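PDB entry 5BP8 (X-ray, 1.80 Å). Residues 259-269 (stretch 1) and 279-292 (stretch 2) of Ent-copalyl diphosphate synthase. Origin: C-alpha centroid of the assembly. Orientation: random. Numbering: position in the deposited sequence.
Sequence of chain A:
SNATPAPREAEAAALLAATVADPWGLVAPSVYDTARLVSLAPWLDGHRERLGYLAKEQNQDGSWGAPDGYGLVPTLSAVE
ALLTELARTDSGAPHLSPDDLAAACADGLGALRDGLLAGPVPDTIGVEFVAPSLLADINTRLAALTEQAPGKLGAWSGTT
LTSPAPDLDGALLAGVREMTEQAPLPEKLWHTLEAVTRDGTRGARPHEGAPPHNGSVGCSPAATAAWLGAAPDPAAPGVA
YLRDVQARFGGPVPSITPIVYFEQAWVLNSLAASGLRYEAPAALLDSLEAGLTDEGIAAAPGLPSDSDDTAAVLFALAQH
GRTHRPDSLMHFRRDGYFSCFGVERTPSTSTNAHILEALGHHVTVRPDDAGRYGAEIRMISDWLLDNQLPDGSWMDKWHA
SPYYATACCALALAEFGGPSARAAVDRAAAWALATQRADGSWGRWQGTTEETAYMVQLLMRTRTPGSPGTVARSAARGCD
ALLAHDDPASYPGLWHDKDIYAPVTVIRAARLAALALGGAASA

Stretch 1 259-269: IVYFEQAWVLN
Stretch 2 279-292: EAPAALLDSLEAGL

How do the two stretches run against each other? Ile259 is the N-cap of a helix that covers 260-269 and continues beyond it; Pro281, with phi/psi -61/134, is the N-cap of a second helix, 282-291. Phi lies between -48° and -70° before Gly291 (-80/-28), and psi between -33° and -50°, or slightly beyond at Phe262 (-52°), shallowest near the ends of the second helix. Backbone bonds from i+4 to i, such as Gln264 N to Val260 O at 2.9 Å, hold the turns, though the second helix opens with Leu284 N to Pro281 O at 3.0 Å. The axes approach to 10.1 Å, with 129° between their N-to-C directions, so the chains run roughly against each other but well off antiparallel. The CA atoms of Tyr261 and Leu288 lie 6.4 Å apart, those of Gln264 and Leu284 6.5 Å, and those of Leu268 and Ala280 7.7 Å: successive turns of stretch 1 meet earlier and earlier residues of stretch 2. The contact buries 500 Å², both sides summed.

What does a buried glutamine do in the middle of this contact? Gln264 points its CA-to-CB bond toward stretch 2 and extends with chi1 -71° (m), chi2 176° (t) and chi3 -24°. This carries its amide to Ser287, whose chi1 of 169° (t) places the hydroxyl to donate a hydrogen bond from Ser287 OG to Gln264 OE1 at 2.7 Å. The amide also packs against aliphatic groups, with Gln264 NE2 3.6 Å from Leu284 CD2 and Gln264 OE1 3.4 Å from Leu288 CD2.

How do the leucines fill the remaining space? Leu268, Leu284, Leu285 and Leu288 all adopt the mt rotamer, with chi1 between -52° and -72° and chi2 within 12° of 180°. Leu288 starts sideways, but its end comes nearer and sits as a knob among Tyr261, Gln264, Ala265 and Leu268. Leu268 points toward stretch 2, and its closest approaches are Leu268 CD1 to Leu285 CD2 at 3.8 Å and to Leu288 CD1 at 4.0 Å, and Leu268 CD2 to Ala280 CB at 4.0 Å and to Leu284 CD1 at 4.2 Å. Leu285 starts away from stretch 1, and its extended rotamer brings its end back within reach.

Why can the tyrosine lie so close to the end of the second helix? Tyr261 leaves its backbone sideways, and chi1 -59° (m) with chi2 -38° brings the ring across to stretch 2. Ser287 OG meets the ring edge, 3.5 Å from Tyr261 CE1, and Leu288 CD2 packs 3.9 Å from Tyr261 CD1. Beyond them, Tyr261 OH comes within 3.5 Å of Gly291 CA. Glycine leaves this place open: an ideal CB there would point toward stretch 1 and clash with the ring, 2.5 Å from Tyr261 CZ. A water completes the arrangement, hydrogen-bonded to Tyr261 OH at 2.6 Å and donating to Ser287 O at 2.8 Å, so the phenol is tied to the backbone of the second helix through one bridging molecule.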

ATOM      1  N   ILE A 259       1.324  -8.570   5.389  1.00 17.03           N
ATOM      2  CA  ILE A 259       2.054  -7.326   5.654  1.00 17.26           C
ATOM      3  C   ILE A 259       2.514  -7.269   7.130  1.00 18.51           C
ATOM      4  O   ILE A 259       2.658  -6.200   7.720  1.00 18.35           O
ATOM      5  CB  ILE A 259       1.200  -6.085   5.345  1.00 17.52           C
ATOM      6  CG1 ILE A 259      -0.110  -6.059   6.151  1.00 18.09           C
ATOM      7  CG2 ILE A 259       0.941  -5.968   3.857  1.00 17.91           C
ATOM      8  CD1 ILE A 259      -0.682  -4.670   6.251  1.00 18.23           C
ATOM      9  N   VAL A 260       2.709  -8.441   7.720  1.00 18.59           N
ATOM     10  CA  VAL A 260       2.880  -8.577   9.184  1.00 19.15           C
ATOM     11  C   VAL A 260       3.883  -7.593   9.827  1.00 19.50           C
ATOM     12  O   VAL A 260       3.554  -6.938  10.810  1.00 18.97           O
ATOM     13  CB  VAL A 260       3.170 -10.048   9.549  1.00 20.70           C
ATOM     14  CG1 VAL A 260       4.428 -10.593   8.895  1.00 20.85           C
ATOM     15  CG2 VAL A 260       3.219 -10.246  11.053  1.00 22.72           C
ATOM     16  N   TYR A 261       5.084  -7.476   9.302  1.00 19.14           N
ATOM     17  CA  TYR A 261       6.078  -6.581   9.942  1.00 19.10           C
ATOM     18  C   TYR A 261       5.741  -5.103   9.820  1.00 19.72           C
ATOM     19  O   TYR A 261       5.856  -4.333  10.795  1.00 19.44           O
ATOM     20  CB  TYR A 261       7.453  -6.843   9.369  1.00 19.78           C
ATOM     21  CG  TYR A 261       7.980  -8.271   9.531  1.00 20.00           C
ATOM     22  CD1 TYR A 261       7.734  -9.015  10.696  1.00 21.51           C
ATOM     23  CD2 TYR A 261       8.794  -8.848   8.563  1.00 19.94           C
ATOM     24  CE1 TYR A 261       8.255 -10.285  10.860  1.00 21.16           C
ATOM     25  CE2 TYR A 261       9.307 -10.116   8.718  1.00 20.66           C
ATOM     26  CZ  TYR A 261       9.062 -10.822   9.878  1.00 21.06           C
ATOM     27  OH  TYR A 261       9.583 -12.098  10.035  1.00 22.52           O
ATOM     28  N   PHE A 262       5.309  -4.682   8.631  1.00 18.65           N
ATOM     29  CA  PHE A 262       4.756  -3.339   8.442  1.00 19.71           C
ATOM     30  C   PHE A 262       3.642  -3.060   9.467  1.00 18.78           C
ATOM     31  O   PHE A 262       3.664  -2.048  10.184  1.00 18.82           O
ATOM     32  CB  PHE A 262       4.281  -3.228   6.972  1.00 20.99           C
ATOM     33  CG  PHE A 262       3.329  -2.092   6.684  1.00 22.32           C
ATOM     34  CD1 PHE A 262       3.578  -0.795   7.104  1.00 24.98           C
ATOM     35  CD2 PHE A 262       2.227  -2.300   5.916  1.00 26.39           C
ATOM     36  CE1 PHE A 262       2.696   0.254   6.793  1.00 25.24           C
ATOM     37  CE2 PHE A 262       1.349  -1.257   5.602  1.00 26.56           C
ATOM     38  CZ  PHE A 262       1.587   0.020   6.050  1.00 25.67           C
ATOM     39  N   GLU A 263       2.673  -3.959   9.564  1.00 17.94           N
ATOM     40  CA  GLU A 263       1.557  -3.714  10.482  1.00 18.38           C
ATOM     41  C   GLU A 263       2.027  -3.666  11.951  1.00 18.60           C
ATOM     42  O   GLU A 263       1.635  -2.754  12.706  1.00 20.01           O
ATOM     43  CB  GLU A 263       0.478  -4.782  10.301  1.00 18.96           C
ATOM     44  CG  GLU A 263      -0.628  -4.669  11.343  1.00 19.99           C
ATOM     45  CD  GLU A 263      -1.800  -5.548  11.001  1.00 20.72           C
ATOM     46  OE1 GLU A 263      -2.082  -6.437  11.817  1.00 22.11           O
ATOM     47  OE2 GLU A 263      -2.440  -5.320   9.938  1.00 19.91           O
ATOM     48  N   GLN A 264       2.861  -4.628  12.335  1.00 18.20           N
ATOM     49  CA  GLN A 264       3.335  -4.692  13.737  1.00 19.10           C
ATOM     50  C   GLN A 264       4.058  -3.397  14.119  1.00 19.77           C
ATOM     51  O   GLN A 264       3.752  -2.808  15.160  1.00 20.81           O
ATOM     52  CB  GLN A 264       4.232  -5.892  13.969  1.00 19.40           C
ATOM     53  CG  GLN A 264       3.463  -7.193  13.957  1.00 20.19           C
ATOM     54  CD  GLN A 264       4.318  -8.444  14.087  1.00 21.40           C
ATOM     55  OE1 GLN A 264       5.511  -8.468  13.763  1.00 21.81           O
ATOM     56  NE2 GLN A 264       3.675  -9.527  14.494  1.00 23.41           N
ATOM     57  N   ALA A 265       4.975  -2.942  13.263  1.00 19.34           N
ATOM     58  CA  ALA A 265       5.748  -1.724  13.559  1.00 20.75           C
ATOM     59  C   ALA A 265       4.883  -0.469  13.574  1.00 21.97           C
ATOM     60  O   ALA A 265       5.015   0.391  14.453  1.00 21.40           O
ATOM     61  CB  ALA A 265       6.859  -1.563  12.550  1.00 20.85           C
ATOM     62  N   TRP A 266       4.003  -0.351  12.583  1.00 22.12           N
ATOM     63  CA  TRP A 266       3.157   0.835  12.494  1.00 23.15           C
ATOM     64  C   TRP A 266       2.163   0.899  13.670  1.00 22.99           C
ATOM     65  O   TRP A 266       1.968   1.963  14.264  1.00 22.60           O
ATOM     66  CB  TRP A 266       2.447   0.935  11.128  1.00 23.66           C
ATOM     67  CG  TRP A 266       3.204   1.798  10.042  1.00 24.83           C
ATOM     68  CD1 TRP A 266       2.801   3.011   9.548  1.00 25.09           C
ATOM     69  CD2 TRP A 266       4.464   1.496   9.367  1.00 25.48           C
ATOM     70  NE1 TRP A 266       3.693   3.468   8.604  1.00 25.13           N
ATOM     71  CE2 TRP A 266       4.723   2.571   8.467  1.00 26.02           C
ATOM     72  CE3 TRP A 266       5.399   0.446   9.455  1.00 24.20           C
ATOM     73  CZ2 TRP A 266       5.871   2.610   7.621  1.00 25.81           C
ATOM     74  CZ3 TRP A 266       6.538   0.463   8.565  1.00 25.93           C
ATOM     75  CH2 TRP A 266       6.761   1.542   7.685  1.00 25.43           C
ATOM     76  N   VAL A 267       1.581  -0.236  14.037  1.00 22.90           N
ATOM     77  CA  VAL A 267       0.705  -0.300  15.189  1.00 24.42           C
ATOM     78  C   VAL A 267       1.464   0.092  16.458  1.00 24.84           C
ATOM     79  O   VAL A 267       0.996   0.945  17.234  1.00 24.36           O
ATOM     80  CB  VAL A 267       0.063  -1.688  15.370  1.00 25.47           C
ATOM     81  CG1 VAL A 267      -0.640  -1.767  16.715  1.00 27.97           C
ATOM     82  CG2 VAL A 267      -0.938  -1.970  14.247  1.00 24.96           C
ATOM     83  N   LEU A 268       2.630  -0.518  16.675  1.00 23.96           N
ATOM     84  CA  LEU A 268       3.425  -0.172  17.849  1.00 25.08           C
ATOM     85  C   LEU A 268       3.852   1.298  17.879  1.00 24.44           C
ATOM     86  O   LEU A 268       3.785   1.948  18.936  1.00 25.45           O
ATOM     87  CB  LEU A 268       4.645  -1.083  17.940  1.00 25.41           C
ATOM     88  CG  LEU A 268       4.350  -2.518  18.348  1.00 26.62           C
ATOM     89  CD1 LEU A 268       5.573  -3.373  18.111  1.00 26.83           C
ATOM     90  CD2 LEU A 268       3.914  -2.538  19.815  1.00 28.10           C
ATOM     91  N   ASN A 269       4.258   1.855  16.737  1.00 23.76           N
ATOM     92  CA  ASN A 269       4.663   3.270  16.707  1.00 23.09           C
ATOM     93  C   ASN A 269       3.510   4.235  16.909  1.00 23.81           C
ATOM     94  O   ASN A 269       3.663   5.264  17.570  1.00 23.12           O
ATOM     95  CB  ASN A 269       5.456   3.629  15.441  1.00 22.75           C
ATOM     96  CG  ASN A 269       6.840   2.990  15.431  1.00 23.36           C
ATOM     97  OD1 ASN A 269       7.470   2.801  16.484  1.00 22.90           O
ATOM     98  ND2 ASN A 269       7.316   2.636  14.241  1.00 22.82           N
ATOM     99  N   GLU A 279       0.912  -2.494  27.857  1.00 37.74           N
ATOM    100  CA  GLU A 279       2.058  -3.367  27.762  1.00 41.97           C
ATOM    101  C   GLU A 279       2.057  -4.001  26.358  1.00 40.51           C
ATOM    102  O   GLU A 279       1.103  -4.707  25.980  1.00 41.53           O
ATOM    103  CB  GLU A 279       1.961  -4.419  28.864  1.00 44.25           C
ATOM    104  CG  GLU A 279       3.076  -5.447  28.874  1.00 50.54           C
ATOM    105  CD  GLU A 279       4.426  -4.869  29.252  1.00 55.38           C
ATOM    106  OE1 GLU A 279       4.486  -3.740  29.793  1.00 58.42           O
ATOM    107  OE2 GLU A 279       5.436  -5.568  29.023  1.00 60.36           O
ATOM    108  N   ALA A 280       3.108  -3.750  25.578  1.00 39.28           N
ATOM    109  CA  ALA A 280       3.267  -4.419  24.282  1.00 38.98           C
ATOM    110  C   ALA A 280       3.386  -5.911  24.521  1.00 39.83           C
ATOM    111  O   ALA A 280       4.221  -6.348  25.339  1.00 41.29           O
ATOM    112  CB  ALA A 280       4.492  -3.920  23.539  1.00 37.93           C
ATOM    113  N   PRO A 281       2.530  -6.703  23.851  1.00 39.34           N
ATOM    114  CA  PRO A 281       2.692  -8.135  23.971  1.00 39.27           C
ATOM    115  C   PRO A 281       4.065  -8.543  23.442  1.00 39.50           C
ATOM    116  O   PRO A 281       4.498  -8.084  22.372  1.00 36.60           O
ATOM    117  CB  PRO A 281       1.570  -8.701  23.082  1.00 38.52           C
ATOM    118  CG  PRO A 281       0.550  -7.623  23.023  1.00 37.75           C
ATOM    119  CD  PRO A 281       1.333  -6.350  23.051  1.00 37.39           C
ATOM    120  N   ALA A 282       4.744  -9.390  24.206  1.00 38.34           N
ATOM    121  CA  ALA A 282       6.051  -9.892  23.821  1.00 37.37           C
ATOM    122  C   ALA A 282       6.046 -10.515  22.435  1.00 34.66           C
ATOM    123  O   ALA A 282       7.047 -10.446  21.740  1.00 32.50           O
ATOM    124  CB  ALA A 282       6.532 -10.916  24.840  1.00 38.14           C
ATOM    125  N   ALA A 283       4.940 -11.155  22.054  1.00 34.68           N
ATOM    126  CA  ALA A 283       4.852 -11.823  20.774  1.00 34.31           C
ATOM    127  C   ALA A 283       5.088 -10.856  19.612  1.00 32.04           C
ATOM    128  O   ALA A 283       5.666 -11.266  18.607  1.00 30.19           O
ATOM    129  CB  ALA A 283       3.505 -12.538  20.603  1.00 35.66           C
ATOM    130  N   LEU A 284       4.658  -9.596  19.731  1.00 29.72           N
ATOM    131  CA  LEU A 284       4.883  -8.642  18.633  1.00 29.27           C
ATOM    132  C   LEU A 284       6.356  -8.314  18.542  1.00 28.66           C
ATOM    133  O   LEU A 284       6.919  -8.284  17.452  1.00 27.75           O
ATOM    134  CB  LEU A 284       4.093  -7.344  18.797  1.00 30.00           C
ATOM    135  CG  LEU A 284       2.573  -7.476  18.729  1.00 30.27           C
ATOM    136  CD1 LEU A 284       1.948  -6.096  18.751  1.00 31.56           C
ATOM    137  CD2 LEU A 284       2.127  -8.272  17.511  1.00 29.75           C
ATOM    138  N   LEU A 285       6.982  -8.075  19.696  1.00 28.95           N
ATOM    139  CA  LEU A 285       8.365  -7.648  19.713  1.00 29.39           C
ATOM    140  C   LEU A 285       9.242  -8.814  19.291  1.00 29.12           C
ATOM    141  O   LEU A 285      10.220  -8.618  18.559  1.00 29.09           O
ATOM    142  CB  LEU A 285       8.772  -7.116  21.096  1.00 31.07           C
ATOM    143  CG  LEU A 285       7.893  -6.030  21.723  1.00 31.78           C
ATOM    144  CD1 LEU A 285       8.373  -5.638  23.115  1.00 33.58           C
ATOM    145  CD2 LEU A 285       7.837  -4.805  20.840  1.00 33.37           C
ATOM    146  N   ASP A 286       8.889 -10.029  19.715  1.00 28.78           N
ATOM    147  CA  ASP A 286       9.618 -11.227  19.261  1.00 29.36           C
ATOM    148  C   ASP A 286       9.565 -11.452  17.752  1.00 28.42           C
ATOM    149  O   ASP A 286      10.586 -11.825  17.158  1.00 27.74           O
ATOM    150  CB  ASP A 286       9.104 -12.496  19.941  1.00 30.59           C
ATOM    151  CG  ASP A 286       9.384 -12.530  21.435  1.00 31.49           C
ATOM    152  OD1 ASP A 286      10.261 -11.800  21.936  1.00 30.91           O
ATOM    153  OD2 ASP A 286       8.697 -13.324  22.096  1.00 33.59           O
ATOM    154  N   SER A 287       8.381 -11.270  17.155  1.00 26.09           N
ATOM    155  CA  SER A 287       8.193 -11.380  15.679  1.00 26.08           C
ATOM    156  C   SER A 287       9.123 -10.412  14.968  1.00 24.63           C
ATOM    157  O   SER A 287       9.840 -10.778  14.050  1.00 25.50           O
ATOM    158  CB  SER A 287       6.741 -11.052  15.290  1.00 25.91           C
ATOM    159  OG  SER A 287       6.588 -10.898  13.885  1.00 23.90           O
ATOM    160  N   LEU A 288       9.113  -9.164  15.405  1.00 25.23           N
ATOM    161  CA  LEU A 288       9.951  -8.155  14.771  1.00 24.69           C
ATOM    162  C   LEU A 288      11.434  -8.450  14.933  1.00 26.72           C
ATOM    163  O   LEU A 288      12.186  -8.358  13.974  1.00 25.23           O
ATOM    164  CB  LEU A 288       9.629  -6.771  15.307  1.00 24.44           C
ATOM    165  CG  LEU A 288       8.267  -6.182  14.916  1.00 24.05           C
ATOM    166  CD1 LEU A 288       8.207  -4.758  15.426  1.00 24.91           C
ATOM    167  CD2 LEU A 288       8.037  -6.218  13.403  1.00 23.94           C
ATOM    168  N   GLU A 289      11.874  -8.811  16.141  1.00 27.17           N
ATOM    169  CA  GLU A 289      13.295  -9.161  16.331  1.00 29.76           C
ATOM    170  C   GLU A 289      13.769 -10.348  15.499  1.00 29.69           C
ATOM    171  O   GLU A 289      14.880 -10.332  14.945  1.00 31.20           O
ATOM    172  CB  GLU A 289      13.589  -9.427  17.816  1.00 31.87           C
ATOM    173  CG  GLU A 289      13.979  -8.183  18.547  1.00 33.40           C
ATOM    174  CD  GLU A 289      14.458  -8.443  19.972  1.00 34.51           C
ATOM    175  OE1 GLU A 289      14.081  -9.476  20.589  1.00 32.75           O
ATOM    176  OE2 GLU A 289      15.205  -7.582  20.456  1.00 35.01           O
ATOM    177  N   ALA A 290      12.942 -11.378  15.415  1.00 29.08           N
ATOM    178  CA  ALA A 290      13.253 -12.540  14.614  1.00 30.01           C
ATOM    179  C   ALA A 290      13.364 -12.166  13.152  1.00 30.42           C
ATOM    180  O   ALA A 290      14.144 -12.755  12.440  1.00 31.69           O
ATOM    181  CB  ALA A 290      12.197 -13.622  14.787  1.00 31.23           C
ATOM    182  N   GLY A 291      12.581 -11.193  12.695  1.00 27.35           N
ATOM    183  CA  GLY A 291      12.597 -10.848  11.294  1.00 26.49           C
ATOM    184  C   GLY A 291      13.763  -9.957  10.908  1.00 25.72           C
ATOM    185  O   GLY A 291      14.198  -9.964   9.772  1.00 26.15           O
ATOM    186  N   LEU A 292      14.238  -9.169  11.854  1.00 26.33           N
ATOM    187  CA  LEU A 292      15.297  -8.210  11.612  1.00 28.02           C
ATOM    188  C   LEU A 292      16.649  -8.888  11.401  1.00 30.14           C
ATOM    189  O   LEU A 292      17.018  -9.767  12.163  1.00 32.82           O
ATOM    190  CB  LEU A 292      15.345  -7.259  12.798  1.00 29.20           C
ATOM    191  CG  LEU A 292      16.243  -6.040  12.723  1.00 30.94           C
ATOM    192  CD1 LEU A 292      15.919  -5.170  11.508  1.00 31.00           C
ATOM    193  CD2 LEU A 292      16.053  -5.280  14.018  1.00 31.66           C
TER
HETATM  194  O   HOH W   1       9.618 -13.044  12.502  1.00 29.14           O